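Thermosome subunit (Methanococcoides burtonii, PDB 3AQ1) is a group II chaperonin subunit of the TCP-1 family that probably binds and hydrolyses ATP and uses it to assist the folding of unfolded proteins. Local coordinates at residues I94-D99 and D439-D444; A406-I411 and A428-Y433; M414-S419 and G435-M440. One frame throughout, in Å; residues are numbered along the deposited sequence.

Contact 1 of 3, residues I94-D99 and D439-D444; sequences IAISPD and DMWEND
Ile94 and Trp441 meet by a single methyl group laid obliquely against an indole, a compact example of how an edge strand recruits an aromatic ring from a distant part of the chain. The Ile94 CD1 carbon lies 3.7 Å from CE3 and 4.0 Å from CD2 of Trp441. Measured from the ring plane it stands 3.5 Å off, displaced toward the rim rather than centred over either ring. The nearly extended outer chain of Ile94 (chi2 -172°) carries this methyl out to the indole. Trp441 answers with CG anti to the backbone N (chi1 175°), which sends the ring across to the strand although the CA atoms of Ile94 and Trp441 are 9.4 Å apart. At the far end of the ring, Ile96 CD1 touches CH2 of Trp441 at 4.2 Å, a looser apolar contact, and the Ile96 side chain also touches helices 101-109 and 332-355.

Trp441 has further partners. Its chain enters a type I turn from Trp441 to Asp444, and just before it Asp439 OD1 accepts from Glu442 N at 3.2 Å, the donor lying above the carboxylate plane, with a second, weak bond from Trp441 N: an Asx motif. Lys106 adds a cation-pi contact to the indole, a hydrogen bond to Trp441 O and a salt bridge to Asp444. The ring also rests on Val358 and Val360 of the central strand, 357-360. A loop tryptophan thus packs on the small antiparallel sheet of strands 94-95, 357-360 and 446-448, probably where the equatorial domain of the chaperonin fold meets the intermediate domain.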
loop_
_atom_site.group_PDB
_atom_site.type_symbol
_atom_site.label_atom_id
_atom_site.label_comp_id
_atom_site.label_asym_id
_atom_site.label_seq_id
_atom_site.Cartn_x
_atom_site.Cartn_y
_atom_site.Cartn_z
ATOM N N ILE A 94 -11.012 15.052 -4.985
ATOM C CA ILE A 94 -12.257 14.408 -4.595
ATOM C C ILE A 94 -12.021 13.732 -3.264
ATOM O O ILE A 94 -11.048 13.001 -3.113
ATOM C CB ILE A 94 -12.645 13.338 -5.615
ATOM C CG1 ILE A 94 -12.711 13.954 -7.020
ATOM C CG2 ILE A 94 -13.938 12.649 -5.210
ATOM C CD1 ILE A 94 -13.272 13.039 -8.069
ATOM N N ALA A 95 -12.897 13.987 -2.298
ATOM C CA ALA A 95 -12.716 13.462 -0.939
ATOM C C ALA A 95 -13.214 12.037 -0.801
ATOM O O ALA A 95 -14.295 11.682 -1.290
ATOM C CB ALA A 95 -13.389 14.364 0.105
ATOM N N ILE A 96 -12.413 11.224 -0.124
ATOM C CA ILE A 96 -12.742 9.825 0.075
ATOM C C ILE A 96 -12.649 9.478 1.547
ATOM O O ILE A 96 -11.586 9.575 2.147
ATOM C CB ILE A 96 -11.808 8.915 -0.739
ATOM C CG1 ILE A 96 -11.878 9.305 -2.206
ATOM C CG2 ILE A 96 -12.207 7.446 -0.577
ATOM C CD1 ILE A 96 -13.229 8.995 -2.830
ATOM N N SER A 97 -13.780 9.082 2.120
ATOM C CA SER A 97 -13.849 8.671 3.513
ATOM C C SER A 97 -13.791 7.155 3.601
ATOM O O SER A 97 -14.242 6.463 2.686
ATOM C CB SER A 97 -15.151 9.178 4.135
ATOM O OG SER A 97 -15.608 8.314 5.166
ATOM N N PRO A 98 -13.246 6.629 4.712
ATOM C CA PRO A 98 -13.246 5.183 4.961
ATOM C C PRO A 98 -14.667 4.671 4.921
ATOM O O PRO A 98 -14.887 3.467 4.990
ATOM C CB PRO A 98 -12.722 5.068 6.394
ATOM C CG PRO A 98 -11.985 6.321 6.643
ATOM C CD PRO A 98 -12.685 7.385 5.843
ATOM N N ASP A 99 -15.615 5.596 4.810
ATOM C CA ASP A 99 -17.030 5.269 4.821
ATOM C C ASP A 99 -17.641 5.245 3.445
ATOM O O ASP A 99 -18.598 4.512 3.215
ATOM C CB ASP A 99 -17.800 6.261 5.689
ATOM C CG ASP A 99 -17.696 5.941 7.167
ATOM O OD1 ASP A 99 -17.420 4.768 7.525
ATOM O OD2 ASP A 99 -17.897 6.872 7.969
ATOM N N ASP A 439 -15.080 12.450 -18.653
ATOM C CA ASP A 439 -15.016 12.523 -17.183
ATOM C C ASP A 439 -14.153 11.385 -16.616
ATOM O O ASP A 439 -14.603 10.244 -16.507
ATOM C CB ASP A 439 -16.426 12.488 -16.575
ATOM C CG ASP A 439 -16.448 12.892 -15.108
ATOM O OD1 ASP A 439 -15.631 12.360 -14.331
ATOM O OD2 ASP A 439 -17.284 13.744 -14.730
ATOM N N MET A 440 -12.910 11.694 -16.263
ATOM C CA MET A 440 -11.956 10.655 -15.902
ATOM C C MET A 440 -12.341 9.888 -14.635
ATOM O O MET A 440 -11.862 8.771 -14.410
ATOM C CB MET A 440 -10.546 11.234 -15.782
ATOM C CG MET A 440 -9.919 11.631 -17.120
ATOM S SD MET A 440 -9.300 10.278 -18.121
ATOM C CE MET A 440 -10.706 9.908 -19.144
ATOM N N TRP A 441 -13.201 10.489 -13.814
ATOM C CA TRP A 441 -13.773 9.783 -12.681
ATOM C C TRP A 441 -14.784 8.729 -13.162
ATOM O O TRP A 441 -14.658 7.553 -12.844
ATOM C CB TRP A 441 -14.424 10.756 -11.696
ATOM C CG TRP A 441 -15.129 10.056 -10.558
ATOM C CD1 TRP A 441 -16.462 9.783 -10.466
ATOM C CD2 TRP A 441 -14.528 9.518 -9.372
ATOM N NE1 TRP A 441 -16.729 9.119 -9.297
ATOM C CE2 TRP A 441 -15.560 8.941 -8.607
ATOM C CE3 TRP A 441 -13.219 9.470 -8.884
ATOM C CZ2 TRP A 441 -15.325 8.327 -7.378
ATOM C CZ3 TRP A 441 -12.984 8.858 -7.676
ATOM C CH2 TRP A 441 -14.034 8.293 -6.930
ATOM N N GLU A 442 -15.780 9.149 -13.934
ATOM C CA GLU A 442 -16.706 8.198 -14.537
ATOM C C GLU A 442 -15.968 7.065 -15.247
ATOM O O GLU A 442 -16.521 5.981 -15.425
ATOM C CB GLU A 442 -17.648 8.900 -15.520
ATOM C CG GLU A 442 -18.692 9.770 -14.857
ATOM C CD GLU A 442 -19.499 8.999 -13.837
ATOM O OE1 GLU A 442 -19.460 9.380 -12.646
ATOM O OE2 GLU A 442 -20.158 8.003 -14.222
ATOM N N ASN A 443 -14.721 7.316 -15.642
ATOM C CA ASN A 443 -13.952 6.357 -16.433
ATOM C C ASN A 443 -12.824 5.652 -15.679
ATOM O O ASN A 443 -11.906 5.091 -16.287
ATOM C CB ASN A 443 -13.414 7.014 -17.705
ATOM C CG ASN A 443 -14.368 6.878 -18.878
ATOM O OD1 ASN A 443 -14.442 5.821 -19.506
ATOM N ND2 ASN A 443 -15.102 7.949 -19.182
ATOM N N ASP A 444 -12.900 5.694 -14.352
ATOM C CA ASP A 444 -12.043 4.882 -13.487
ATOM C C ASP A 444 -10.546 5.086 -13.741
ATOM O O ASP A 444 -9.760 4.132 -13.742
ATOM C CB ASP A 444 -12.427 3.409 -13.618
ATOM C CG ASP A 444 -13.888 3.161 -13.272
ATOM O OD1 ASP A 444 -14.404 3.849 -12.360
ATOM O OD2 ASP A 444 -14.521 2.284 -13.909
#

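Contact 2 of 3, residues A406-I411 and A428-Y433; sequences AGLDPI and AGLNVY
Leu408 and Leu430 reach toward each other tip to tip, CD1 of Leu408 to CD2 of Leu430 at 4.0 Å. They join the connection between two helices to a beta hairpin: helix 397-405 ends in a Schellman motif at Gly407 and helix 410-422 starts after Asp409, while Leu430 belongs to the first strand of the antiparallel pair 428-430 and 437-439.

The inner part of the contact is this leucine pair. Leu430 is buried, and with CG anti to its backbone N (chi1 176°) it points its branch at the connection; Ala403 of helix 397-405 and Ile413 of helix 410-422 also touch it, so one strand residue is gripped by both helices and the link between them. Leu408, partly exposed, adds its CD1.

The outer part differs in burial rather than in closeness. Ala406 CB lies closest to Val432 CG1, at 3.6 Å, with Val432 O nearly as near, yet both residues remain partly exposed. Val432 holds CG1 anti to its own backbone N (chi1 156°), which places that methyl against the alanine. Gly407 and Asp409 lie on the solvent side. Asp409 works there within its own segment: OD1 caps the following helix by a weak bond from Ile411 N at 3.3 Å. Tyr433 is exposed; its CB points away from 406-411.

No hydrogen bond crosses between the segments. After strand residue Leu430 comes an Asx turn, in which Asn431 OD1 accepts from Thr434 N and, in its carbonyl plane with a C=O...N angle of 153°, from Tyr433 N at 3.0 Å.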
loop_
_atom_site.group_PDB
_atom_site.type_symbol
_atom_site.label_atom_id
_atom_site.label_comp_id
_atom_site.label_asym_id
_atom_site.label_seq_id
_atom_site.Cartn_x
_atom_site.Cartn_y
_atom_site.Cartn_z
ATOM N N ALA A 406 -0.244 8.149 -27.471
ATOM C CA ALA A 406 -1.435 7.523 -28.030
ATOM C C ALA A 406 -1.534 7.796 -29.533
ATOM O O ALA A 406 -2.528 7.439 -30.178
ATOM C CB ALA A 406 -2.686 8.018 -27.309
ATOM N N GLY A 407 -0.501 8.439 -30.078
ATOM C CA GLY A 407 -0.459 8.806 -31.484
ATOM C C GLY A 407 -1.616 9.694 -31.900
ATOM O O GLY A 407 -2.222 9.495 -32.953
ATOM N N LEU A 408 -1.922 10.679 -31.065
ATOM C CA LEU A 408 -3.030 11.590 -31.324
ATOM C C LEU A 408 -2.521 13.004 -31.595
ATOM O O LEU A 408 -1.345 13.308 -31.370
ATOM C CB LEU A 408 -4.003 11.599 -30.139
ATOM C CG LEU A 408 -4.766 10.302 -29.873
ATOM C CD1 LEU A 408 -5.278 10.235 -28.447
ATOM C CD2 LEU A 408 -5.911 10.174 -30.844
ATOM N N ASP A 409 -3.415 13.854 -32.088
ATOM C CA ASP A 409 -3.120 15.265 -32.289
ATOM C C ASP A 409 -3.184 16.016 -30.959
ATOM O O ASP A 409 -4.254 16.201 -30.387
ATOM C CB ASP A 409 -4.114 15.876 -33.281
ATOM C CG ASP A 409 -3.784 17.321 -33.631
ATOM O OD1 ASP A 409 -2.671 17.789 -33.287
ATOM O OD2 ASP A 409 -4.644 17.980 -34.263
ATOM N N PRO A 410 -2.034 16.467 -30.469
ATOM C CA PRO A 410 -2.037 17.158 -29.180
ATOM C C PRO A 410 -2.858 18.436 -29.237
ATOM O O PRO A 410 -3.605 18.702 -28.303
ATOM C CB PRO A 410 -0.561 17.482 -28.954
ATOM C CG PRO A 410 0.179 16.530 -29.843
ATOM C CD PRO A 410 -0.691 16.382 -31.046
ATOM N N ILE A 411 -2.731 19.201 -30.319
ATOM C CA ILE A 411 -3.451 20.463 -30.455
ATOM C C ILE A 411 -4.948 20.232 -30.289
ATOM O O ILE A 411 -5.630 20.956 -29.567
ATOM C CB ILE A 411 -3.187 21.118 -31.816
ATOM C CG1 ILE A 411 -1.687 21.329 -32.021
ATOM C CG2 ILE A 411 -3.925 22.443 -31.919
ATOM C CD1 ILE A 411 -1.015 21.966 -30.821
ATOM N N ALA A 428 -12.216 16.470 -16.511
ATOM C CA ALA A 428 -12.022 16.263 -17.941
ATOM C C ALA A 428 -10.573 15.930 -18.278
ATOM O O ALA A 428 -9.681 16.747 -18.078
ATOM C CB ALA A 428 -12.474 17.469 -18.708
ATOM N N GLY A 429 -10.347 14.727 -18.790
ATOM C CA GLY A 429 -9.019 14.314 -19.212
ATOM C C GLY A 429 -9.053 13.395 -20.422
ATOM O O GLY A 429 -10.127 12.941 -20.857
ATOM N N LEU A 430 -7.878 13.109 -20.971
ATOM C CA LEU A 430 -7.795 12.274 -22.163
ATOM C C LEU A 430 -7.946 10.796 -21.823
ATOM O O LEU A 430 -7.217 10.267 -20.995
ATOM C CB LEU A 430 -6.484 12.513 -22.912
ATOM C CG LEU A 430 -6.245 11.607 -24.131
ATOM C CD1 LEU A 430 -7.426 11.660 -25.096
ATOM C CD2 LEU A 430 -4.940 11.951 -24.852
ATOM N N ASN A 431 -8.907 10.132 -22.451
ATOM C CA ASN A 431 -8.999 8.683 -22.355
ATOM C C ASN A 431 -8.113 8.082 -23.426
ATOM O O ASN A 431 -8.522 8.003 -24.577
ATOM C CB ASN A 431 -10.437 8.219 -22.571
ATOM C CG ASN A 431 -10.558 6.721 -22.563
ATOM O OD1 ASN A 431 -9.648 6.015 -22.991
ATOM N ND2 ASN A 431 -11.683 6.219 -22.071
ATOM N N VAL A 432 -6.907 7.659 -23.060
ATOM C CA VAL A 432 -5.889 7.372 -24.073
ATOM C C VAL A 432 -6.313 6.343 -25.133
ATOM O O VAL A 432 -5.815 6.361 -26.266
ATOM C CB VAL A 432 -4.531 7.010 -23.448
ATOM C CG1 VAL A 432 -3.701 6.168 -24.412
ATOM C CG2 VAL A 432 -3.781 8.278 -23.079
ATOM N N TYR A 433 -7.255 5.476 -24.777
ATOM C CA TYR A 433 -7.692 4.421 -25.683
ATOM C C TYR A 433 -8.748 4.892 -26.693
ATOM O O TYR A 433 -8.619 4.654 -27.896
ATOM C CB TYR A 433 -8.166 3.206 -24.881
ATOM C CG TYR A 433 -7.194 2.836 -23.781
ATOM C CD1 TYR A 433 -5.910 2.388 -24.081
ATOM C CD2 TYR A 433 -7.549 2.953 -22.442
ATOM C CE1 TYR A 433 -5.017 2.062 -23.084
ATOM C CE2 TYR A 433 -6.664 2.629 -21.439
ATOM C CZ TYR A 433 -5.400 2.183 -21.763
ATOM O OH TYR A 433 -4.516 1.864 -20.759
#

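Contact 3 of 3, residues M414-S419 and G435-M440; sequences MVELRS and GEVVDM
Val437 meets Leu417 and Glu416 on one flank of helix 410-422, and the segment around it illustrates how a short strand can present one residue to a helix while its neighbours serve other ends. The segment opens at Gly435, which has a positive phi and lies in the connection between the two strands. Glu436 follows, exposed and without contact to the helix segment, its backbone N weakly bonded to Thr434 OG1.

Val437 comes next and points straight at the helix. Its CG2 lies against both Leu417 and Glu416, its CG1 against Leu417 alone. CG1, anti to the valine's backbone N (chi1 172°), meets Leu417 CD2 at 3.4 Å; CG2 is 3.7 Å from the same leucine methyl. The leucine comes at the valine obliquely, its CD2 lying against both branches, and beyond the contact it also packs on Pro399 of helix 397-405. Glu416, the preceding residue, adds its CG, which stands 3.7 Å from Val437 CG2. A bend at chi2 (62°) carries the carboxylate off: OE2, the nearer oxygen of Glu416, comes no closer to Val437 than 4.7 Å, at CB.

Val438 points the opposite way. It touches Asn431 and Asn443, and its backbone pairs with Gly429 in the two-stranded antiparallel sheet. Asp439 receives a weak hydrogen bond from Asn427, and Met440, buried, leaves the strand with its backbone bonded to Asn427 and its side chain against Asn431.

With no hydrogen bond or salt bridge between helix and strand, the contact holds by apolar surface alone: a buried leucine and the methylene of an acid whose charged end is turned from the valine, presumably toward water.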
loop_
_atom_site.group_PDB
_atom_site.type_symbol
_atom_site.label_atom_id
_atom_site.label_comp_id
_atom_site.label_asym_id
_atom_site.label_seq_id
_atom_site.Cartn_x
_atom_site.Cartn_y
_atom_site.Cartn_z
ATOM N N MET A 414 -5.633 19.396 -26.541
ATOM C CA MET A 414 -5.402 20.536 -25.653
ATOM C C MET A 414 -6.485 21.604 -25.781
ATOM O O MET A 414 -6.918 22.197 -24.787
ATOM C CB MET A 414 -4.011 21.152 -25.874
ATOM C CG MET A 414 -2.856 20.322 -25.300
ATOM S SD MET A 414 -3.151 19.706 -23.622
ATOM C CE MET A 414 -3.388 21.237 -22.718
ATOM N N VAL A 415 -6.915 21.857 -27.010
ATOM C CA VAL A 415 -8.021 22.768 -27.235
ATOM C C VAL A 415 -9.220 22.260 -26.456
ATOM O O VAL A 415 -9.823 22.982 -25.670
ATOM C CB VAL A 415 -8.343 22.863 -28.736
ATOM C CG1 VAL A 415 -9.741 23.440 -28.979
ATOM C CG2 VAL A 415 -7.258 23.671 -29.445
ATOM N N GLU A 416 -9.538 20.992 -26.654
ATOM C CA GLU A 416 -10.703 20.404 -26.027
ATOM C C GLU A 416 -10.559 20.345 -24.498
ATOM O O GLU A 416 -11.540 20.549 -23.781
ATOM C CB GLU A 416 -10.988 19.032 -26.647
ATOM C CG GLU A 416 -12.125 18.263 -26.009
ATOM C CD GLU A 416 -13.448 18.987 -26.138
ATOM O OE1 GLU A 416 -13.479 20.026 -26.835
ATOM O OE2 GLU A 416 -14.451 18.522 -25.543
ATOM N N LEU A 417 -9.350 20.087 -23.994
ATOM C CA LEU A 417 -9.145 20.081 -22.541
ATOM C C LEU A 417 -9.284 21.479 -21.942
ATOM O O LEU A 417 -9.906 21.653 -20.891
ATOM C CB LEU A 417 -7.809 19.447 -22.131
ATOM C CG LEU A 417 -7.747 17.927 -22.314
ATOM C CD1 LEU A 417 -6.356 17.389 -22.069
ATOM C CD2 LEU A 417 -8.775 17.208 -21.449
ATOM N N ARG A 418 -8.721 22.475 -22.614
ATOM C CA ARG A 418 -8.845 23.848 -22.142
ATOM C C ARG A 418 -10.281 24.316 -22.150
ATOM O O ARG A 418 -10.727 24.964 -21.208
ATOM C CB ARG A 418 -7.968 24.797 -22.950
ATOM C CG ARG A 418 -6.511 24.712 -22.546
ATOM C CD ARG A 418 -5.761 25.909 -23.009
ATOM N NE ARG A 418 -4.362 25.849 -22.620
ATOM C CZ ARG A 418 -3.502 26.835 -22.834
ATOM N NH1 ARG A 418 -3.916 27.950 -23.428
ATOM N NH2 ARG A 418 -2.237 26.712 -22.454
ATOM N N SER A 419 -11.005 23.987 -23.213
ATOM C CA SER A 419 -12.398 24.380 -23.320
ATOM C C SER A 419 -13.159 23.803 -22.133
ATOM O O SER A 419 -13.752 24.535 -21.345
ATOM C CB SER A 419 -12.994 23.891 -24.640
ATOM O OG SER A 419 -14.413 23.940 -24.615
ATOM N N GLY A 435 -9.298 7.922 -27.562
ATOM C CA GLY A 435 -8.899 9.188 -28.153
ATOM C C GLY A 435 -9.757 10.391 -27.780
ATOM O O GLY A 435 -9.483 11.508 -28.226
ATOM N N GLU A 436 -10.783 10.176 -26.957
ATOM C CA GLU A 436 -11.695 11.251 -26.544
ATOM C C GLU A 436 -11.345 11.896 -25.200
ATOM O O GLU A 436 -10.574 11.357 -24.408
ATOM C CB GLU A 436 -13.133 10.738 -26.468
ATOM C CG GLU A 436 -13.832 10.560 -27.794
ATOM C CD GLU A 436 -15.226 9.969 -27.616
ATOM O OE1 GLU A 436 -15.510 9.405 -26.528
ATOM O OE2 GLU A 436 -16.037 10.069 -28.563
ATOM N N VAL A 437 -11.933 13.061 -24.954
ATOM C CA VAL A 437 -11.847 13.710 -23.660
ATOM C C VAL A 437 -13.148 13.498 -22.897
ATOM O O VAL A 437 -14.227 13.817 -23.392
ATOM C CB VAL A 437 -11.604 15.202 -23.798
ATOM C CG1 VAL A 437 -11.731 15.851 -22.443
ATOM C CG2 VAL A 437 -10.240 15.457 -24.391
ATOM N N VAL A 438 -13.047 12.956 -21.689
ATOM C CA VAL A 438 -14.230 12.552 -20.939
ATOM C C VAL A 438 -14.023 12.711 -19.432
ATOM O O VAL A 438 -12.921 13.077 -18.992
ATOM C CB VAL A 438 -14.608 11.089 -21.267
ATOM C CG1 VAL A 438 -15.238 10.991 -22.663
ATOM C CG2 VAL A 438 -13.389 10.180 -21.164
ATOM N N ASP A 439 -15.080 12.450 -18.653
ATOM C CA ASP A 439 -15.016 12.523 -17.183
ATOM C C ASP A 439 -14.153 11.385 -16.616
ATOM O O ASP A 439 -14.603 10.244 -16.507
ATOM C CB ASP A 439 -16.426 12.488 -16.575
ATOM C CG ASP A 439 -16.448 12.892 -15.108
ATOM O OD1 ASP A 439 -15.631 12.360 -14.331
ATOM O OD2 ASP A 439 -17.284 13.744 -14.730
ATOM N N MET A 440 -12.910 11.694 -16.263
ATOM C CA MET A 440 -11.956 10.655 -15.902
ATOM C C MET A 440 -12.341 9.888 -14.635
ATOM O O MET A 440 -11.862 8.771 -14.410
ATOM C CB MET A 440 -10.546 11.234 -15.782
ATOM C CG MET A 440 -9.919 11.631 -17.120
ATOM S SD MET A 440 -9.300 10.278 -18.121
ATOM C CE MET A 440 -10.706 9.908 -19.144
#

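Overall arrangement
All three contacts are apolar and without a hydrogen bond between their segments. None is a full core: each sets one buried residue, Ile96, Leu430 or Leu417, among partly exposed ones. Contact 1 lies closest to the centre of the chain and is the one built on an aromatic ring, with a lysine nearby; contacts 2 and 3 lie farther out and use aliphatic groups alone. Contacts 2 and 3 hold the same elements, helix 410-422 with its approach and the hairpin of strands 428-430 and 437-439, where Asn431 N is probably bonded to Glu436 O. Contacts 1 and 3 share Asp439 and Met440, and Met440 packs on Gly429, tying the hairpin to the loop of contact 1.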